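Local coordinates for sefir domain protein (Bacillus cereus F65185, PDB 5Y8E) that is a bacterial signalling protein whose SEFIR domain, of the TIR-related superfamily, probably acts by associating with other SEFIR domains, at residues V4-S9 and L62-K67; Y8-E13 and E83-T88; W18-A23 and V34-W39; F100-L105 and S120-G125. All blocks are in the same frame, centred on the assembly; numbering follows the deposited sequence.

Interaction 1: residues V4-S9 and L62-K67; sequences VFISYS and LVICDK
Leu62 N donates to Phe5 O at 2.8 Å, the first of three backbone hydrogen bonds that join two parallel strands, 4-7 and 62-65, in the middle of the sheet. Leu62 O takes the N-H of Ser7. The two bonds therefore fall on either side of Ile6, the parallel partner of Leu62. With CG anti to its own carbonyl carbon (chi1 -53°), Leu62 sets CG 3.6 Å from Val4 CG1. The Leu62 methyl CD1 also reaches Ile6 CG1 at 4.1 Å. Val63 pairs with Ser7, and both side chains point to the other face of the sheet. There Ser7 OG bonds to the hydroxyl of Tyr69. Ile64 returns to the face of Ile6 and Leu62. Its N-H points almost straight at Ser7 O (2.9 Å, 176° at the hydrogen). Its CG1 meets Ile6 CG2 at 3.6 Å, while Tyr8 CB packs on Ile64 CB at 3.7 Å. Beyond Ile64 the strands part and a water takes over. It accepts from Ser9 N and donates to Ile64 O and to Asp66 OD1. Asp66 is the N-cap of helix 67-75, and OD1 also accepts from Tyr69 N. The chemistry thus changes along the contact. Direct amide bonds and buried aliphatic groups hold the strands, and water joins the loops after them to a helix start.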
loop_
_atom_site.group_PDB
_atom_site.type_symbol
_atom_site.label_atom_id
_atom_site.label_comp_id
_atom_site.label_asym_id
_atom_site.label_seq_id
_atom_site.Cartn_x
_atom_site.Cartn_y
_atom_site.Cartn_z
ATOM N N VAL A 4 7.213 -0.327 7.240
ATOM C CA VAL A 4 6.056 -0.361 6.353
ATOM C C VAL A 4 5.868 0.961 5.596
ATOM O O VAL A 4 5.668 2.010 6.217
ATOM C CB VAL A 4 4.782 -0.672 7.173
ATOM C CG1 VAL A 4 3.553 -0.661 6.284
ATOM C CG2 VAL A 4 4.924 -2.013 7.898
ATOM N N PHE A 5 5.931 0.920 4.263
ATOM C CA PHE A 5 5.665 2.103 3.432
ATOM C C PHE A 5 4.195 2.111 3.017
ATOM O O PHE A 5 3.639 1.063 2.683
ATOM C CB PHE A 5 6.578 2.096 2.189
ATOM C CG PHE A 5 6.231 3.148 1.160
ATOM C CD1 PHE A 5 6.192 4.498 1.501
ATOM C CD2 PHE A 5 5.952 2.782 -0.152
ATOM C CE1 PHE A 5 5.872 5.464 0.556
ATOM C CE2 PHE A 5 5.629 3.739 -1.108
ATOM C CZ PHE A 5 5.590 5.088 -0.750
ATOM N N ILE A 6 3.562 3.280 3.056
ATOM C CA ILE A 6 2.180 3.399 2.615
ATOM C C ILE A 6 2.120 4.172 1.306
ATOM O O ILE A 6 2.447 5.363 1.252
ATOM C CB ILE A 6 1.284 4.064 3.684
ATOM C CG1 ILE A 6 1.347 3.272 4.992
ATOM C CG2 ILE A 6 -0.157 4.202 3.174
ATOM C CD1 ILE A 6 0.469 3.849 6.127
ATOM N N SER A 7 1.731 3.469 0.246
ATOM C CA SER A 7 1.545 4.076 -1.061
ATOM C C SER A 7 0.073 4.432 -1.206
ATOM O O SER A 7 -0.803 3.569 -1.066
ATOM C CB SER A 7 1.974 3.098 -2.159
ATOM O OG SER A 7 1.776 3.637 -3.458
ATOM N N TYR A 8 -0.209 5.705 -1.472
ATOM C CA TYR A 8 -1.596 6.151 -1.578
ATOM C C TYR A 8 -1.707 7.393 -2.438
ATOM O O TYR A 8 -0.706 8.041 -2.744
ATOM C CB TYR A 8 -2.214 6.398 -0.187
ATOM C CG TYR A 8 -1.682 7.612 0.558
ATOM C CD1 TYR A 8 -0.387 7.627 1.062
ATOM C CD2 TYR A 8 -2.491 8.720 0.796
ATOM C CE1 TYR A 8 0.102 8.716 1.751
ATOM C CE2 TYR A 8 -2.011 9.822 1.499
ATOM C CZ TYR A 8 -0.709 9.804 1.968
ATOM O OH TYR A 8 -0.197 10.878 2.658
ATOM N N SER A 9 -2.923 7.714 -2.849
ATOM C CA SER A 9 -3.157 8.925 -3.627
ATOM C C SER A 9 -3.822 9.959 -2.727
ATOM O O SER A 9 -4.577 9.597 -1.824
ATOM C CB SER A 9 -4.063 8.617 -4.818
ATOM O OG SER A 9 -4.355 9.799 -5.540
ATOM N N LEU A 62 2.034 -1.081 1.873
ATOM C CA LEU A 62 0.579 -1.046 1.831
ATOM C C LEU A 62 0.162 -0.244 0.610
ATOM O O LEU A 62 0.651 0.871 0.397
ATOM C CB LEU A 62 0.012 -0.401 3.093
ATOM C CG LEU A 62 0.476 -0.964 4.434
ATOM C CD1 LEU A 62 -0.377 -0.427 5.591
ATOM C CD2 LEU A 62 0.499 -2.503 4.421
ATOM N N VAL A 63 -0.724 -0.808 -0.204
ATOM C CA VAL A 63 -1.197 -0.097 -1.388
ATOM C C VAL A 63 -2.641 0.266 -1.117
ATOM O O VAL A 63 -3.508 -0.608 -1.079
ATOM C CB VAL A 63 -1.081 -0.944 -2.670
ATOM C CG1 VAL A 63 -1.390 -0.084 -3.889
ATOM C CG2 VAL A 63 0.315 -1.530 -2.807
ATOM N N ILE A 64 -2.891 1.549 -0.878
ATOM C CA ILE A 64 -4.224 1.985 -0.475
ATOM C C ILE A 64 -5.089 2.137 -1.718
ATOM O O ILE A 64 -5.055 3.159 -2.415
ATOM C CB ILE A 64 -4.196 3.293 0.335
ATOM C CG1 ILE A 64 -3.231 3.171 1.521
ATOM C CG2 ILE A 64 -5.601 3.652 0.798
ATOM C CD1 ILE A 64 -3.480 1.949 2.415
ATOM N N CYS A 65 -5.862 1.101 -1.996
ATOM C CA CYS A 65 -6.598 1.052 -3.241
ATOM C C CYS A 65 -8.013 1.574 -3.096
ATOM O O CYS A 65 -8.962 0.797 -2.974
ATOM C CB CYS A 65 -6.612 -0.377 -3.764
ATOM S SG CYS A 65 -4.995 -0.975 -4.294
ATOM N N ASP A 66 -8.159 2.894 -3.092
ATOM C CA ASP A 66 -9.476 3.470 -3.308
ATOM C C ASP A 66 -9.703 3.589 -4.814
ATOM O O ASP A 66 -8.811 3.259 -5.609
ATOM C CB ASP A 66 -9.656 4.805 -2.562
ATOM C CG ASP A 66 -8.667 5.885 -2.997
ATOM O OD1 ASP A 66 -7.647 5.582 -3.661
ATOM O OD2 ASP A 66 -8.908 7.059 -2.641
ATOM N N LYS A 67 -10.888 4.036 -5.210
ATOM C CA LYS A 67 -11.224 4.117 -6.632
ATOM C C LYS A 67 -10.236 5.010 -7.379
ATOM O O LYS A 67 -9.790 4.680 -8.481
ATOM C CB LYS A 67 -12.653 4.628 -6.815
ATOM C CG LYS A 67 -13.039 4.880 -8.262
ATOM C CD LYS A 67 -14.530 5.127 -8.404
ATOM C CE LYS A 67 -15.237 3.872 -8.901
ATOM N NZ LYS A 67 -16.729 3.979 -8.856
HETATM O O HOH W 1 -5.137 5.974 -2.182
#

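Interaction 2: residues Y8-E13 and E83-T88; sequences YSWSSE and ETMIIT
Met85 and Trp10 form a Met-aromatic contact between two loops of this TIR-like fold, beyond the C-terminal end of strand 3-7. One loop joins strand 3-7 to helix 13-29, and the other precedes helix 89-93. The tight part is the thioether. Met85 CG lies between its backbone N and carbonyl carbon (chi1 76°), and the chain bends again at chi3 (-55°), which places CE by the indole. Met85 CE is 3.5 Å from Trp10 CD1 and nearly as close to Trp10 NE1. The sulfur stands obliquely to the ring, with Met85 SD 4.6 Å from the centroid of the Trp10 five-membered ring. The two side chains cross at about a right angle. Met85 CG also rests on the backbone of the first loop, 3.6 Å from Tyr8 O. The indole N-H is bonded to Asp37 OD2, which ties down the ring that Met85 meets. The rest of the contact is looser. Ser9 CB and Ile86 CD1 barely touch, at 4.2 Å, and Ser9 OG is turned to Asp68, with which it hydrogen-bonds. On this looser side a water bridges the two backbones. It accepts from Tyr8 N at 3.0 Å and gives a weak bond to Met85 O at 3.3 Å.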
loop_
_atom_site.group_PDB
_atom_site.type_symbol
_atom_site.label_atom_id
_atom_site.label_comp_id
_atom_site.label_asym_id
_atom_site.label_seq_id
_atom_site.Cartn_x
_atom_site.Cartn_y
_atom_site.Cartn_z
ATOM N N TYR A 8 -0.209 5.705 -1.472
ATOM C CA TYR A 8 -1.596 6.151 -1.578
ATOM C C TYR A 8 -1.707 7.393 -2.438
ATOM O O TYR A 8 -0.706 8.041 -2.744
ATOM C CB TYR A 8 -2.214 6.398 -0.187
ATOM C CG TYR A 8 -1.682 7.612 0.558
ATOM C CD1 TYR A 8 -0.387 7.627 1.062
ATOM C CD2 TYR A 8 -2.491 8.720 0.796
ATOM C CE1 TYR A 8 0.102 8.716 1.751
ATOM C CE2 TYR A 8 -2.011 9.822 1.499
ATOM C CZ TYR A 8 -0.709 9.804 1.968
ATOM O OH TYR A 8 -0.197 10.878 2.658
ATOM N N SER A 9 -2.923 7.714 -2.849
ATOM C CA SER A 9 -3.157 8.925 -3.627
ATOM C C SER A 9 -3.822 9.959 -2.727
ATOM O O SER A 9 -4.577 9.597 -1.824
ATOM C CB SER A 9 -4.063 8.617 -4.818
ATOM O OG SER A 9 -4.355 9.799 -5.540
ATOM N N TRP A 10 -3.549 11.238 -2.957
ATOM C CA TRP A 10 -4.183 12.290 -2.165
ATOM C C TRP A 10 -5.571 12.612 -2.726
ATOM O O TRP A 10 -5.828 13.725 -3.192
ATOM C CB TRP A 10 -3.309 13.548 -2.134
ATOM C CG TRP A 10 -2.104 13.451 -1.215
ATOM C CD1 TRP A 10 -1.483 12.312 -0.782
ATOM C CD2 TRP A 10 -1.398 14.547 -0.608
ATOM N NE1 TRP A 10 -0.418 12.634 0.038
ATOM C CE2 TRP A 10 -0.351 13.998 0.163
ATOM C CE3 TRP A 10 -1.542 15.938 -0.658
ATOM C CZ2 TRP A 10 0.542 14.798 0.889
ATOM C CZ3 TRP A 10 -0.652 16.730 0.060
ATOM C CH2 TRP A 10 0.375 16.157 0.823
ATOM N N SER A 11 -6.467 11.633 -2.655
ATOM C CA SER A 11 -7.774 11.714 -3.302
ATOM C C SER A 11 -8.665 12.829 -2.754
ATOM O O SER A 11 -9.439 13.441 -3.498
ATOM C CB SER A 11 -8.494 10.372 -3.175
ATOM O OG SER A 11 -7.652 9.315 -3.582
ATOM N N SER A 12 -8.552 13.085 -1.455
ATOM C CA SER A 12 -9.375 14.083 -0.781
ATOM C C SER A 12 -8.759 14.332 0.583
ATOM O O SER A 12 -7.890 13.572 1.014
ATOM C CB SER A 12 -10.794 13.558 -0.600
ATOM O OG SER A 12 -10.809 12.478 0.318
ATOM N N GLU A 13 -9.200 15.378 1.273
ATOM C CA GLU A 13 -8.664 15.633 2.607
ATOM C C GLU A 13 -9.056 14.522 3.580
ATOM O O GLU A 13 -8.250 14.105 4.414
ATOM C CB GLU A 13 -9.082 17.011 3.129
ATOM C CG GLU A 13 -8.456 18.178 2.363
ATOM C CD GLU A 13 -6.926 18.140 2.333
ATOM O OE1 GLU A 13 -6.308 17.507 3.221
ATOM O OE2 GLU A 13 -6.337 18.757 1.417
ATOM N N GLU A 83 6.283 13.690 -10.436
ATOM C CA GLU A 83 5.226 13.966 -9.462
ATOM C C GLU A 83 4.333 12.764 -9.167
ATOM O O GLU A 83 3.520 12.791 -8.289
ATOM C CB GLU A 83 4.362 15.171 -9.902
ATOM C CG GLU A 83 5.153 16.456 -9.926
ATOM C CD GLU A 83 4.418 17.611 -10.625
ATOM O OE1 GLU A 83 4.095 17.461 -11.807
ATOM O OE2 GLU A 83 4.133 18.604 -9.972
ATOM N N THR A 84 4.515 11.717 -9.949
ATOM C CA THR A 84 3.707 10.524 -9.874
ATOM C C THR A 84 3.855 9.834 -8.466
ATOM O O THR A 84 4.940 9.613 -8.013
ATOM C CB THR A 84 4.115 9.607 -11.024
ATOM O OG1 THR A 84 3.857 10.254 -12.275
ATOM C CG2 THR A 84 3.409 8.294 -10.978
ATOM N N MET A 85 2.744 9.516 -7.812
ATOM C CA MET A 85 2.797 8.890 -6.507
ATOM C C MET A 85 2.072 7.514 -6.462
ATOM O O MET A 85 1.905 6.952 -5.428
ATOM C CB MET A 85 2.264 9.818 -5.414
ATOM C CG MET A 85 0.784 9.952 -5.370
ATOM S SD MET A 85 0.235 11.493 -4.417
ATOM C CE MET A 85 1.040 11.216 -2.934
ATOM N N ILE A 86 1.684 7.009 -7.619
ATOM C CA ILE A 86 0.931 5.805 -7.757
ATOM C C ILE A 86 1.837 4.711 -8.397
ATOM O O ILE A 86 2.475 4.946 -9.352
ATOM C CB ILE A 86 -0.335 6.093 -8.639
ATOM C CG1 ILE A 86 -1.243 7.052 -7.836
ATOM C CG2 ILE A 86 -1.017 4.902 -9.006
ATOM C CD1 ILE A 86 -2.397 7.486 -8.495
ATOM N N ILE A 87 1.838 3.545 -7.803
ATOM C CA ILE A 87 2.652 2.464 -8.269
ATOM C C ILE A 87 2.413 2.189 -9.764
ATOM O O ILE A 87 1.320 2.066 -10.198
ATOM C CB ILE A 87 2.421 1.217 -7.425
ATOM C CG1 ILE A 87 3.012 1.395 -6.046
ATOM C CG2 ILE A 87 3.037 0.028 -8.011
ATOM C CD1 ILE A 87 2.608 0.356 -5.105
ATOM N N THR A 88 3.517 2.036 -10.486
ATOM C CA THR A 88 3.481 1.710 -11.917
ATOM C C THR A 88 3.759 0.226 -12.214
ATOM O O THR A 88 4.369 -0.421 -11.446
ATOM C CB THR A 88 4.621 2.491 -12.671
ATOM O OG1 THR A 88 5.844 2.103 -12.123
ATOM C CG2 THR A 88 4.466 3.969 -12.497
HETATM O O HOH W 2 2.058 7.502 -2.150
#

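Interaction 3: residues W18-A23 and V34-W39; sequences WVLDLA and VILDRW
This is an apolar contact of a helix with the end of a strand and the turn after it, inside a beta-alpha-beta unit. Leu20 and Ala23 of helix 13-29 meet Leu36 and Trp39 just after strand 33-35. Leu36 fills the middle. Its CG is anti to the backbone N (chi1 -175°), and its two methyls have different partners. Leu36 CD2 touches Leu20 CD1 at 3.8 Å and Ala23 CB at 3.9 Å, while CD1 faces Val19 CG1. Leu36 CD2 also sits over the centre of the Trp39 ring, 3.9 Å above its plane. The methyl thus touches both the indole and the helix. Trp39 reaches the helix obliquely. Trp39 CH2 lies 3.7 Å from Ala23 CB, and Trp39 NE1 is 3.8 Å from Leu20 CD1. The small side chain of Ala23 lets both Leu36 and the indole come close. Val34 packs on the same residue, with Val34 CG1 4.0 Å from Ala23 CB. Leu20 CD2 approaches Arg38 NH1 only loosely. Ile6 of strand 3-7 also touches Val19, Ala23 and Val34. On the other side of the strand, Ile35 packs on helix 47-57, so strand 33-35 lies between two helices.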
loop_
_atom_site.group_PDB
_atom_site.type_symbol
_atom_site.label_atom_id
_atom_site.label_comp_id
_atom_site.label_asym_id
_atom_site.label_seq_id
_atom_site.Cartn_x
_atom_site.Cartn_y
_atom_site.Cartn_z
ATOM N N TRP A 18 -7.655 9.594 6.744
ATOM C CA TRP A 18 -7.794 8.161 7.004
ATOM C C TRP A 18 -6.436 7.462 6.941
ATOM O O TRP A 18 -6.116 6.626 7.789
ATOM C CB TRP A 18 -8.782 7.526 6.015
ATOM C CG TRP A 18 -9.079 6.067 6.278
ATOM C CD1 TRP A 18 -10.101 5.554 7.031
ATOM C CD2 TRP A 18 -8.339 4.941 5.786
ATOM N NE1 TRP A 18 -10.043 4.182 7.028
ATOM C CE2 TRP A 18 -8.973 3.780 6.270
ATOM C CE3 TRP A 18 -7.212 4.807 4.967
ATOM C CZ2 TRP A 18 -8.506 2.494 5.971
ATOM C CZ3 TRP A 18 -6.745 3.534 4.677
ATOM C CH2 TRP A 18 -7.393 2.394 5.176
ATOM N N VAL A 19 -5.633 7.807 5.939
ATOM C CA VAL A 19 -4.313 7.206 5.804
ATOM C C VAL A 19 -3.403 7.631 6.965
ATOM O O VAL A 19 -2.680 6.806 7.528
ATOM C CB VAL A 19 -3.679 7.545 4.439
ATOM C CG1 VAL A 19 -2.224 7.073 4.379
ATOM C CG2 VAL A 19 -4.485 6.899 3.305
ATOM N N LEU A 20 -3.434 8.915 7.314
ATOM C CA LEU A 20 -2.674 9.416 8.458
ATOM C C LEU A 20 -3.073 8.708 9.761
ATOM O O LEU A 20 -2.206 8.316 10.555
ATOM C CB LEU A 20 -2.846 10.931 8.596
ATOM C CG LEU A 20 -2.096 11.590 9.757
ATOM C CD1 LEU A 20 -0.586 11.454 9.577
ATOM C CD2 LEU A 20 -2.486 13.060 9.913
ATOM N N ASP A 21 -4.376 8.542 9.980
ATOM C CA ASP A 21 -4.867 7.842 11.167
ATOM C C ASP A 21 -4.357 6.401 11.191
ATOM O O ASP A 21 -3.995 5.880 12.249
ATOM C CB ASP A 21 -6.405 7.833 11.208
ATOM C CG ASP A 21 -7.008 9.185 11.535
ATOM O OD1 ASP A 21 -6.285 10.101 11.980
ATOM O OD2 ASP A 21 -8.237 9.329 11.345
ATOM N N LEU A 22 -4.333 5.762 10.025
ATOM C CA LEU A 22 -3.844 4.383 9.908
ATOM C C LEU A 22 -2.353 4.305 10.214
ATOM O O LEU A 22 -1.905 3.410 10.932
ATOM C CB LEU A 22 -4.117 3.825 8.510
ATOM C CG LEU A 22 -3.742 2.348 8.367
ATOM C CD1 LEU A 22 -4.670 1.502 9.243
ATOM C CD2 LEU A 22 -3.811 1.918 6.923
ATOM N N ALA A 23 -1.588 5.243 9.704
ATOM C CA ALA A 23 -0.171 5.286 9.958
ATOM C C ALA A 23 0.143 5.400 11.463
ATOM O O ALA A 23 0.943 4.726 12.013
ATOM C CB ALA A 23 0.439 6.442 9.210
ATOM N N VAL A 34 6.547 3.167 10.289
ATOM C CA VAL A 34 5.824 3.532 9.073
ATOM C C VAL A 34 6.560 4.628 8.318
ATOM O O VAL A 34 6.972 5.639 8.903
ATOM C CB VAL A 34 4.352 3.947 9.354
ATOM C CG1 VAL A 34 3.686 4.472 8.086
ATOM C CG2 VAL A 34 3.567 2.768 9.900
ATOM N N ILE A 35 6.751 4.391 7.023
ATOM C CA ILE A 35 7.286 5.394 6.113
ATOM C C ILE A 35 6.126 6.115 5.427
ATOM O O ILE A 35 5.426 5.533 4.592
ATOM C CB ILE A 35 8.200 4.750 5.041
ATOM C CG1 ILE A 35 9.313 3.937 5.709
ATOM C CG2 ILE A 35 8.783 5.827 4.134
ATOM C CD1 ILE A 35 10.122 3.046 4.743
ATOM N N LEU A 36 5.932 7.383 5.779
ATOM C CA LEU A 36 4.802 8.170 5.278
ATOM C C LEU A 36 5.292 9.491 4.696
ATOM O O LEU A 36 6.070 10.205 5.339
ATOM C CB LEU A 36 3.797 8.439 6.412
ATOM C CG LEU A 36 2.500 9.151 6.016
ATOM C CD1 LEU A 36 1.674 8.289 5.053
ATOM C CD2 LEU A 36 1.692 9.516 7.259
ATOM N N ASP A 37 4.828 9.821 3.492
ATOM C CA ASP A 37 5.273 11.034 2.797
ATOM C C ASP A 37 5.172 12.314 3.634
ATOM O O ASP A 37 6.089 13.138 3.646
ATOM C CB ASP A 37 4.540 11.195 1.452
ATOM C CG ASP A 37 3.015 11.223 1.591
ATOM O OD1 ASP A 37 2.473 11.048 2.708
ATOM O OD2 ASP A 37 2.343 11.408 0.552
ATOM N N ARG A 38 4.078 12.471 4.362
ATOM C CA ARG A 38 3.870 13.720 5.087
ATOM C C ARG A 38 4.793 13.903 6.284
ATOM O O ARG A 38 5.144 15.032 6.637
ATOM C CB ARG A 38 2.407 13.875 5.456
ATOM C CG ARG A 38 1.539 13.896 4.215
ATOM C CD ARG A 38 0.086 13.854 4.567
ATOM N NE ARG A 38 -0.328 15.054 5.278
ATOM C CZ ARG A 38 -1.494 15.162 5.901
ATOM N NH1 ARG A 38 -2.324 14.132 5.900
ATOM N NH2 ARG A 38 -1.822 16.283 6.532
ATOM N N TRP A 39 5.227 12.792 6.870
ATOM C CA TRP A 39 6.174 12.837 7.978
ATOM C C TRP A 39 7.572 13.178 7.478
ATOM O O TRP A 39 8.430 13.606 8.252
ATOM C CB TRP A 39 6.188 11.508 8.738
ATOM C CG TRP A 39 4.945 11.287 9.565
ATOM C CD1 TRP A 39 4.047 12.241 9.972
ATOM C CD2 TRP A 39 4.461 10.037 10.074
ATOM N NE1 TRP A 39 3.041 11.655 10.711
ATOM C CE2 TRP A 39 3.272 10.305 10.785
ATOM C CE3 TRP A 39 4.923 8.720 10.007
ATOM C CZ2 TRP A 39 2.535 9.294 11.418
ATOM C CZ3 TRP A 39 4.195 7.723 10.633
ATOM C CH2 TRP A 39 3.014 8.013 11.328
#

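Interaction 4: residues F100-L105 and S120-G125; sequences FIPISL and SRFALG
An unusual chi1 of 98° at Phe122 turns its CG so that the ring comes beside Pro102. The two side chains cross at about a right angle. Phe122 CZ is 3.9 Å from Pro102 CD. Phe122 CZ also brings the ring edge to Phe100 O, 3.6 Å away and near the ring plane. Pro102 CG rests on Phe122 O, 3.6 Å away. Next along the chain, the CB atoms of Ala123 and Pro102 pack at 3.9 Å. From here the segments run as parallel strands. Leu124 N donates to Pro102 O at 2.7 Å, and Ser104 N donates to Leu124 O at 2.8 Å. The second donor is tilted 31° from the carbonyl plane. The same oxygen, Leu124 O, has Ile103 CA at 3.3 Å, in a CA-H...O contact. Leu124 and Ile103 point to one face of the sheet, where both touch Leu138 of helix 131-143. Ser104 points to the other face, towards the side where Tyr112 of strand 111-112 touches both Ser104 and Ala123. A proline has no N-H, so Pro102 offers strand 124-125 only its carbonyl. Backbone bonding accordingly begins at Pro102 O, and at the Phe122 end the contact rests on ring and carbonyl packing.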
loop_
_atom_site.group_PDB
_atom_site.type_symbol
_atom_site.label_atom_id
_atom_site.label_comp_id
_atom_site.label_asym_id
_atom_site.label_seq_id
_atom_site.Cartn_x
_atom_site.Cartn_y
_atom_site.Cartn_z
ATOM N N PHE A 100 3.947 -6.524 -1.265
ATOM C CA PHE A 100 2.738 -5.704 -1.364
ATOM C C PHE A 100 1.564 -6.256 -0.565
ATOM O O PHE A 100 1.277 -7.459 -0.620
ATOM C CB PHE A 100 2.325 -5.518 -2.832
ATOM C CG PHE A 100 3.353 -4.810 -3.666
ATOM C CD1 PHE A 100 3.544 -3.437 -3.539
ATOM C CD2 PHE A 100 4.130 -5.516 -4.580
ATOM C CE1 PHE A 100 4.497 -2.778 -4.304
ATOM C CE2 PHE A 100 5.085 -4.875 -5.346
ATOM C CZ PHE A 100 5.268 -3.499 -5.215
ATOM N N ILE A 101 0.910 -5.372 0.183
ATOM C CA ILE A 101 -0.363 -5.674 0.832
ATOM C C ILE A 101 -1.396 -4.664 0.345
ATOM O O ILE A 101 -1.513 -3.555 0.884
ATOM C CB ILE A 101 -0.267 -5.609 2.364
ATOM C CG1 ILE A 101 0.825 -6.543 2.881
ATOM C CG2 ILE A 101 -1.628 -5.942 3.019
ATOM C CD1 ILE A 101 1.092 -6.392 4.380
ATOM N N PRO A 102 -2.139 -5.030 -0.703
ATOM C CA PRO A 102 -3.162 -4.121 -1.221
ATOM C C PRO A 102 -4.354 -4.097 -0.279
ATOM O O PRO A 102 -4.789 -5.158 0.167
ATOM C CB PRO A 102 -3.556 -4.767 -2.555
ATOM C CG PRO A 102 -2.394 -5.672 -2.910
ATOM C CD PRO A 102 -1.947 -6.197 -1.578
ATOM N N ILE A 103 -4.848 -2.904 0.037
ATOM C CA ILE A 103 -6.061 -2.756 0.838
ATOM C C ILE A 103 -7.113 -2.096 -0.040
ATOM O O ILE A 103 -6.949 -0.942 -0.454
ATOM C CB ILE A 103 -5.817 -1.882 2.080
ATOM C CG1 ILE A 103 -4.638 -2.411 2.907
ATOM C CG2 ILE A 103 -7.082 -1.804 2.942
ATOM C CD1 ILE A 103 -4.225 -1.472 4.058
ATOM N N SER A 104 -8.186 -2.821 -0.339
ATOM C CA SER A 104 -9.257 -2.285 -1.180
ATOM C C SER A 104 -10.289 -1.542 -0.347
ATOM O O SER A 104 -10.892 -2.107 0.575
ATOM C CB SER A 104 -9.939 -3.398 -1.984
ATOM O OG SER A 104 -10.863 -2.859 -2.918
ATOM N N LEU A 105 -10.480 -0.265 -0.661
ATOM C CA LEU A 105 -11.467 0.547 0.034
ATOM C C LEU A 105 -12.709 0.586 -0.833
ATOM O O LEU A 105 -12.844 1.445 -1.700
ATOM C CB LEU A 105 -10.937 1.963 0.268
ATOM C CG LEU A 105 -9.623 2.042 1.046
ATOM C CD1 LEU A 105 -9.303 3.488 1.398
ATOM C CD2 LEU A 105 -9.686 1.185 2.296
ATOM N N SER A 120 -1.291 -10.998 -8.746
ATOM C CA SER A 120 -2.226 -11.680 -7.864
ATOM C C SER A 120 -3.443 -10.782 -7.665
ATOM O O SER A 120 -3.317 -9.556 -7.596
ATOM C CB SER A 120 -1.585 -12.062 -6.528
ATOM O OG SER A 120 -1.072 -10.932 -5.851
ATOM N N ARG A 121 -4.622 -11.392 -7.606
ATOM C CA ARG A 121 -5.864 -10.642 -7.466
ATOM C C ARG A 121 -6.251 -10.495 -6.004
ATOM O O ARG A 121 -7.391 -10.161 -5.678
ATOM C CB ARG A 121 -6.994 -11.323 -8.237
ATOM C CG ARG A 121 -7.019 -11.001 -9.721
ATOM C CD ARG A 121 -7.269 -9.516 -9.954
ATOM N NE ARG A 121 -6.051 -8.807 -10.332
ATOM C CZ ARG A 121 -6.004 -7.507 -10.610
ATOM N NH1 ARG A 121 -7.108 -6.775 -10.548
ATOM N NH2 ARG A 121 -4.855 -6.941 -10.951
ATOM N N PHE A 122 -5.290 -10.739 -5.121
ATOM C CA PHE A 122 -5.567 -10.670 -3.698
ATOM C C PHE A 122 -5.410 -9.257 -3.165
ATOM O O PHE A 122 -4.629 -8.448 -3.678
ATOM C CB PHE A 122 -4.707 -11.667 -2.915
ATOM C CG PHE A 122 -3.471 -11.068 -2.303
ATOM C CD1 PHE A 122 -3.371 -10.921 -0.927
ATOM C CD2 PHE A 122 -2.403 -10.670 -3.098
ATOM C CE1 PHE A 122 -2.234 -10.379 -0.350
ATOM C CE2 PHE A 122 -1.261 -10.126 -2.530
ATOM C CZ PHE A 122 -1.175 -9.982 -1.153
ATOM N N ALA A 123 -6.184 -8.972 -2.131
ATOM C CA ALA A 123 -6.187 -7.675 -1.499
ATOM C C ALA A 123 -6.896 -7.902 -0.192
ATOM O O ALA A 123 -7.691 -8.836 -0.080
ATOM C CB ALA A 123 -6.961 -6.682 -2.343
ATOM N N LEU A 124 -6.603 -7.070 0.795
ATOM C CA LEU A 124 -7.416 -7.037 2.004
ATOM C C LEU A 124 -8.612 -6.158 1.706
ATOM O O LEU A 124 -8.467 -4.949 1.510
ATOM C CB LEU A 124 -6.620 -6.476 3.180
ATOM C CG LEU A 124 -7.395 -6.213 4.480
ATOM C CD1 LEU A 124 -8.008 -7.496 4.978
ATOM C CD2 LEU A 124 -6.474 -5.618 5.532
ATOM N N GLY A 125 -9.790 -6.769 1.635
ATOM C CA GLY A 125 -11.018 -6.018 1.453
ATOM C C GLY A 125 -11.395 -5.357 2.764
ATOM O O GLY A 125 -11.836 -6.029 3.698
#

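In the fold
Along the chain, interaction 3 is nested in the loops closed by interactions 1 and 2, and interaction 4 follows all three. Interaction 1 is central, about 3 Å from the centre of the chain. Its strand 3-7 borders strand 33-35 of interaction 3. Its strand 60-65 borders strand 100-108 of interaction 4, so the three share one sheet. Interactions 3 and 4 lie on opposite sides of the chain centre, about 18 Å apart between centres. Interaction 2 shares Tyr8 and Ser9 with interaction 1. Asp37 of interaction 3 hydrogen-bonds to Tyr8 and Trp10, tying loop 8-13 to the turn after strand 33-35. The contacts thus run from the central strands outward to helix 13-29 and the loops, as expected of one compact domain.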